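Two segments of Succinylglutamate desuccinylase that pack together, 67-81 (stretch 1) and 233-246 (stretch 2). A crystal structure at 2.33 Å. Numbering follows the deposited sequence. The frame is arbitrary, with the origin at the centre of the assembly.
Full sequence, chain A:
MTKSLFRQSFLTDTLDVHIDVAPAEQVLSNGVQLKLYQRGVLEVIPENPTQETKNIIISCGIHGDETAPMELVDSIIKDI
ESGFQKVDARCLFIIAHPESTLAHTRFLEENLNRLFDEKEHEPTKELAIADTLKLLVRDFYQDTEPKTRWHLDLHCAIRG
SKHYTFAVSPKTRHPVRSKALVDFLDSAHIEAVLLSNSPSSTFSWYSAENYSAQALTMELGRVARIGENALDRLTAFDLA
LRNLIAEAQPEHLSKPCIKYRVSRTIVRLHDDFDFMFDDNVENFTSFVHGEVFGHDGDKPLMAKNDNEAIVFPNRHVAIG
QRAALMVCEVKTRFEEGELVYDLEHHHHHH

Stretch 1, residues 67-81: TAPMELVDSIIKDIE
Stretch 2 233-246: RLTAFDLALRNLIA

R242 is the polar hub joining the two helices. Its guanidinium reaches D79 through a salt bridge, R242 NH1 to D79 OD2 2.9 Å, with a second, weak hydrogen bond from R242 NH2 to the same D79 OD2, also 2.9 Å. D79 (chi1 m) lies at the guanidinium edge, near its plane, where the N-H groups point. Within its own helix, one turn back, D238 (chi1 t) takes a hydrogen bond from R242 NE to D238 OD2, 2.9 Å, a second salt bridge that braces the arginine. R242 leaves its CA sideways and extends (chi1 m, chi2 t, chi3 t, chi4 -82°), so that a long, charged side chain spans the gap. Water 1 completes the network: it donates to L72 O and D238 OD1, each 2.7 Å from the water oxygen, and accepts from R242 NH2 at 3.0 Å. I76 CG1 covers one guanidinium face, 3.8 Å from R242 NH2.

Helix 68-81 and helix 235-245, the latter preceded by L234 at the N-cap position, run in broadly the same direction, crossing at -41° with axes 11.3 Å apart at closest approach. CA atoms pair A68 with L234 (8.6 Å), L72 with D238 (6.9 Å) and I76 with R242 (7.6 Å).

A68, L72, I76, I80, L234, F237, L241 and I245 are buried, suiting side chains without polar groups; D79, D238 and R242, partly exposed, pair their charges. Across the widest CA spacing, A68 CB meets L234 CD1 (L234 m, t) at 3.7 Å. L72 (m, t) points toward stretch 2, its CD1 4.0 Å from L234 CD1 and 3.8 Å from F237 CD2 at the ring edge (F237 chi1 t, chi2 81°). I76 (m, t) starts sideways but brings CD1 to 3.8 Å from L241 CD2 (L241 t, p). I80 CD1 (m, t) lies 4.4 Å from I245 CD1 (chi1 p, chi2 99°). The contact buries 494 Å², both sides summed.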

# COMPACT_ATOMS: atom_id res chain seq x y z
N THR A 67 1.97 -5.58 -10.77
CA THR A 67 2.51 -6.91 -10.54
C THR A 67 3.76 -7.16 -9.71
O THR A 67 3.85 -8.19 -9.06
CB THR A 67 2.69 -7.63 -11.90
OG1 THR A 67 3.81 -7.08 -12.60
CG2 THR A 67 1.43 -7.44 -12.78
N ALA A 68 4.73 -6.24 -9.74
CA ALA A 68 5.98 -6.42 -8.99
C ALA A 68 5.79 -6.95 -7.56
O ALA A 68 6.41 -7.94 -7.17
CB ALA A 68 6.79 -5.12 -8.98
N PRO A 69 4.94 -6.30 -6.75
CA PRO A 69 4.76 -6.79 -5.39
C PRO A 69 4.16 -8.20 -5.36
O PRO A 69 4.45 -8.99 -4.45
CB PRO A 69 3.82 -5.76 -4.76
CG PRO A 69 4.13 -4.51 -5.53
CD PRO A 69 4.22 -5.03 -6.95
N MSE A 70 3.33 -8.51 -6.35
CA MSE A 70 2.71 -9.82 -6.43
C MSE A 70 3.81 -10.86 -6.61
O MSE A 70 3.75 -11.94 -6.01
CB MSE A 70 1.73 -9.88 -7.62
CG MSE A 70 0.71 -8.75 -7.64
SE MSE A 70 -0.62 -8.87 -9.06
CE MSE A 70 0.41 -9.91 -10.34
N GLU A 71 4.81 -10.53 -7.43
CA GLU A 71 5.93 -11.44 -7.67
C GLU A 71 6.73 -11.61 -6.38
O GLU A 71 7.14 -12.73 -6.06
CB GLU A 71 6.86 -10.90 -8.77
CG GLU A 71 6.23 -10.74 -10.15
CD GLU A 71 7.26 -10.88 -11.29
OE1 GLU A 71 7.41 -9.94 -12.11
OE2 GLU A 71 7.92 -11.95 -11.34
N LEU A 72 6.95 -10.52 -5.65
CA LEU A 72 7.70 -10.59 -4.39
C LEU A 72 6.96 -11.45 -3.39
O LEU A 72 7.55 -12.29 -2.71
CB LEU A 72 7.92 -9.19 -3.79
CG LEU A 72 8.77 -8.22 -4.62
CD1 LEU A 72 9.02 -6.96 -3.82
CD2 LEU A 72 10.10 -8.90 -5.02
N VAL A 73 5.65 -11.25 -3.30
CA VAL A 73 4.82 -12.03 -2.39
C VAL A 73 4.88 -13.49 -2.81
O VAL A 73 5.00 -14.38 -1.98
CB VAL A 73 3.34 -11.55 -2.41
CG1 VAL A 73 2.44 -12.55 -1.67
CG2 VAL A 73 3.23 -10.17 -1.75
N ASP A 74 4.82 -13.74 -4.11
CA ASP A 74 4.86 -15.11 -4.61
C ASP A 74 6.14 -15.85 -4.23
O ASP A 74 6.09 -17.05 -3.93
CB ASP A 74 4.71 -15.11 -6.13
CG ASP A 74 4.63 -16.51 -6.69
OD1 ASP A 74 3.64 -17.21 -6.40
OD2 ASP A 74 5.57 -16.91 -7.41
N SER A 75 7.27 -15.16 -4.24
CA SER A 75 8.56 -15.76 -3.87
C SER A 75 8.67 -15.95 -2.36
O SER A 75 9.34 -16.88 -1.89
CB SER A 75 9.71 -14.90 -4.37
OG SER A 75 9.65 -14.74 -5.78
N ILE A 76 8.03 -15.07 -1.59
CA ILE A 76 8.04 -15.20 -0.14
C ILE A 76 7.23 -16.43 0.26
O ILE A 76 7.64 -17.18 1.15
CB ILE A 76 7.49 -13.91 0.53
CG1 ILE A 76 8.59 -12.83 0.53
CG2 ILE A 76 7.02 -14.18 1.96
CD1 ILE A 76 8.12 -11.46 0.91
N ILE A 77 6.10 -16.64 -0.40
CA ILE A 77 5.26 -17.80 -0.11
C ILE A 77 6.05 -19.06 -0.43
O ILE A 77 6.07 -20.03 0.34
CB ILE A 77 3.96 -17.80 -0.96
CG1 ILE A 77 3.14 -16.53 -0.71
CG2 ILE A 77 3.15 -19.06 -0.67
CD1 ILE A 77 2.68 -16.37 0.71
N LYS A 78 6.72 -19.05 -1.58
CA LYS A 78 7.51 -20.19 -2.00
C LYS A 78 8.64 -20.51 -1.02
O LYS A 78 8.92 -21.68 -0.75
CB LYS A 78 8.09 -19.93 -3.40
CG LYS A 78 8.84 -21.10 -4.01
CD LYS A 78 9.21 -20.80 -5.46
CE LYS A 78 7.97 -20.54 -6.31
NZ LYS A 78 8.30 -20.19 -7.72
N ASP A 79 9.27 -19.47 -0.47
CA ASP A 79 10.36 -19.68 0.48
C ASP A 79 9.86 -20.12 1.85
O ASP A 79 10.52 -20.90 2.54
CB ASP A 79 11.22 -18.41 0.61
CG ASP A 79 12.03 -18.12 -0.65
OD1 ASP A 79 12.16 -19.04 -1.50
OD2 ASP A 79 12.54 -17.00 -0.80
N ILE A 80 8.68 -19.64 2.24
CA ILE A 80 8.11 -20.03 3.52
C ILE A 80 7.71 -21.51 3.45
O ILE A 80 7.89 -22.26 4.42
CB ILE A 80 6.85 -19.20 3.86
CG1 ILE A 80 7.23 -17.75 4.14
CG2 ILE A 80 6.11 -19.82 5.05
CD1 ILE A 80 6.06 -16.84 4.38
N GLU A 81 7.18 -21.92 2.31
CA GLU A 81 6.74 -23.30 2.14
C GLU A 81 7.90 -24.28 2.07
O GLU A 81 7.74 -25.45 2.40
CB GLU A 81 5.89 -23.44 0.87
CG GLU A 81 4.62 -24.24 1.09
CD GLU A 81 3.82 -24.44 -0.19
OE1 GLU A 81 2.63 -24.80 -0.09
OE2 GLU A 81 4.39 -24.25 -1.29
N ARG A 233 15.49 -3.47 -8.26
CA ARG A 233 15.31 -2.18 -7.63
C ARG A 233 14.43 -2.30 -6.39
O ARG A 233 14.25 -1.33 -5.66
CB ARG A 233 14.67 -1.19 -8.61
CG ARG A 233 15.42 -1.06 -9.94
CD ARG A 233 14.92 0.12 -10.76
NE ARG A 233 15.27 1.40 -10.14
CZ ARG A 233 15.06 2.59 -10.69
NH1 ARG A 233 14.50 2.68 -11.90
NH2 ARG A 233 15.40 3.69 -10.03
N LEU A 234 13.88 -3.48 -6.14
CA LEU A 234 13.03 -3.68 -4.96
C LEU A 234 13.69 -4.61 -3.95
O LEU A 234 13.07 -5.02 -2.98
CB LEU A 234 11.68 -4.27 -5.37
CG LEU A 234 10.79 -3.38 -6.24
CD1 LEU A 234 9.53 -4.15 -6.62
CD2 LEU A 234 10.43 -2.11 -5.47
N THR A 235 14.96 -4.94 -4.19
CA THR A 235 15.69 -5.82 -3.30
C THR A 235 15.73 -5.35 -1.84
O THR A 235 15.50 -6.14 -0.92
CB THR A 235 17.14 -6.02 -3.82
OG1 THR A 235 17.09 -6.59 -5.13
CG2 THR A 235 17.94 -6.93 -2.89
N ALA A 236 16.02 -4.08 -1.62
CA ALA A 236 16.09 -3.55 -0.26
C ALA A 236 14.74 -3.68 0.44
O ALA A 236 14.66 -4.08 1.60
CB ALA A 236 16.54 -2.09 -0.28
N PHE A 237 13.67 -3.35 -0.26
CA PHE A 237 12.36 -3.47 0.33
C PHE A 237 12.04 -4.93 0.69
O PHE A 237 11.57 -5.22 1.79
CB PHE A 237 11.27 -2.96 -0.62
CG PHE A 237 9.90 -3.42 -0.25
CD1 PHE A 237 9.18 -2.77 0.74
CD2 PHE A 237 9.34 -4.54 -0.86
CE1 PHE A 237 7.92 -3.23 1.12
CE2 PHE A 237 8.09 -5.02 -0.49
CZ PHE A 237 7.38 -4.36 0.51
N ASP A 238 12.26 -5.82 -0.27
CA ASP A 238 11.97 -7.24 -0.09
C ASP A 238 12.69 -7.87 1.10
O ASP A 238 12.13 -8.72 1.80
CB ASP A 238 12.30 -8.00 -1.37
CG ASP A 238 12.02 -9.49 -1.26
OD1 ASP A 238 10.85 -9.86 -1.08
OD2 ASP A 238 12.97 -10.28 -1.36
N LEU A 239 13.94 -7.46 1.31
CA LEU A 239 14.77 -7.96 2.40
C LEU A 239 14.21 -7.42 3.72
O LEU A 239 14.13 -8.14 4.71
CB LEU A 239 16.21 -7.48 2.21
CG LEU A 239 17.35 -8.31 2.81
CD1 LEU A 239 18.68 -7.67 2.43
CD2 LEU A 239 17.22 -8.39 4.31
N ALA A 240 13.83 -6.15 3.71
CA ALA A 240 13.26 -5.54 4.91
C ALA A 240 11.94 -6.24 5.23
O ALA A 240 11.64 -6.49 6.39
CB ALA A 240 13.03 -4.04 4.68
N LEU A 241 11.17 -6.58 4.20
CA LEU A 241 9.90 -7.27 4.40
C LEU A 241 10.13 -8.69 4.90
O LEU A 241 9.36 -9.20 5.72
CB LEU A 241 9.08 -7.29 3.10
CG LEU A 241 7.73 -8.00 3.14
CD1 LEU A 241 6.82 -7.38 4.19
CD2 LEU A 241 7.10 -7.90 1.77
N ARG A 242 11.18 -9.35 4.41
CA ARG A 242 11.47 -10.71 4.88
C ARG A 242 11.92 -10.66 6.34
O ARG A 242 11.54 -11.51 7.15
CB ARG A 242 12.54 -11.37 4.02
CG ARG A 242 12.01 -11.89 2.67
CD ARG A 242 13.13 -12.15 1.66
NE ARG A 242 12.60 -12.61 0.38
CZ ARG A 242 12.25 -13.87 0.12
NH1 ARG A 242 12.37 -14.81 1.05
NH2 ARG A 242 11.76 -14.18 -1.08
N ASN A 243 12.70 -9.64 6.69
CA ASN A 243 13.18 -9.51 8.06
C ASN A 243 12.01 -9.24 9.00
O ASN A 243 12.03 -9.66 10.16
CB ASN A 243 14.19 -8.36 8.19
CG ASN A 243 15.53 -8.68 7.53
OD1 ASN A 243 15.89 -9.84 7.36
ND2 ASN A 243 16.28 -7.64 7.18
N LEU A 244 10.98 -8.56 8.50
CA LEU A 244 9.82 -8.23 9.31
C LEU A 244 8.98 -9.46 9.64
O LEU A 244 8.56 -9.64 10.79
CB LEU A 244 8.96 -7.18 8.59
CG LEU A 244 7.70 -6.66 9.31
CD1 LEU A 244 8.10 -5.95 10.60
CD2 LEU A 244 6.94 -5.71 8.38
N ILE A 245 8.73 -10.30 8.64
CA ILE A 245 7.94 -11.49 8.89
C ILE A 245 8.76 -12.48 9.75
O ILE A 245 8.19 -13.33 10.44
CB ILE A 245 7.48 -12.16 7.56
CG1 ILE A 245 8.56 -13.08 7.01
CG2 ILE A 245 7.16 -11.09 6.51
CD1 ILE A 245 8.31 -14.52 7.34
N ALA A 246 10.08 -12.36 9.72
CA ALA A 246 10.95 -13.25 10.50
C ALA A 246 11.44 -12.63 11.81
O ALA A 246 12.17 -13.26 12.56
CB ALA A 246 12.15 -13.69 9.66
O HOH W 1 10.22 -12.06 -2.55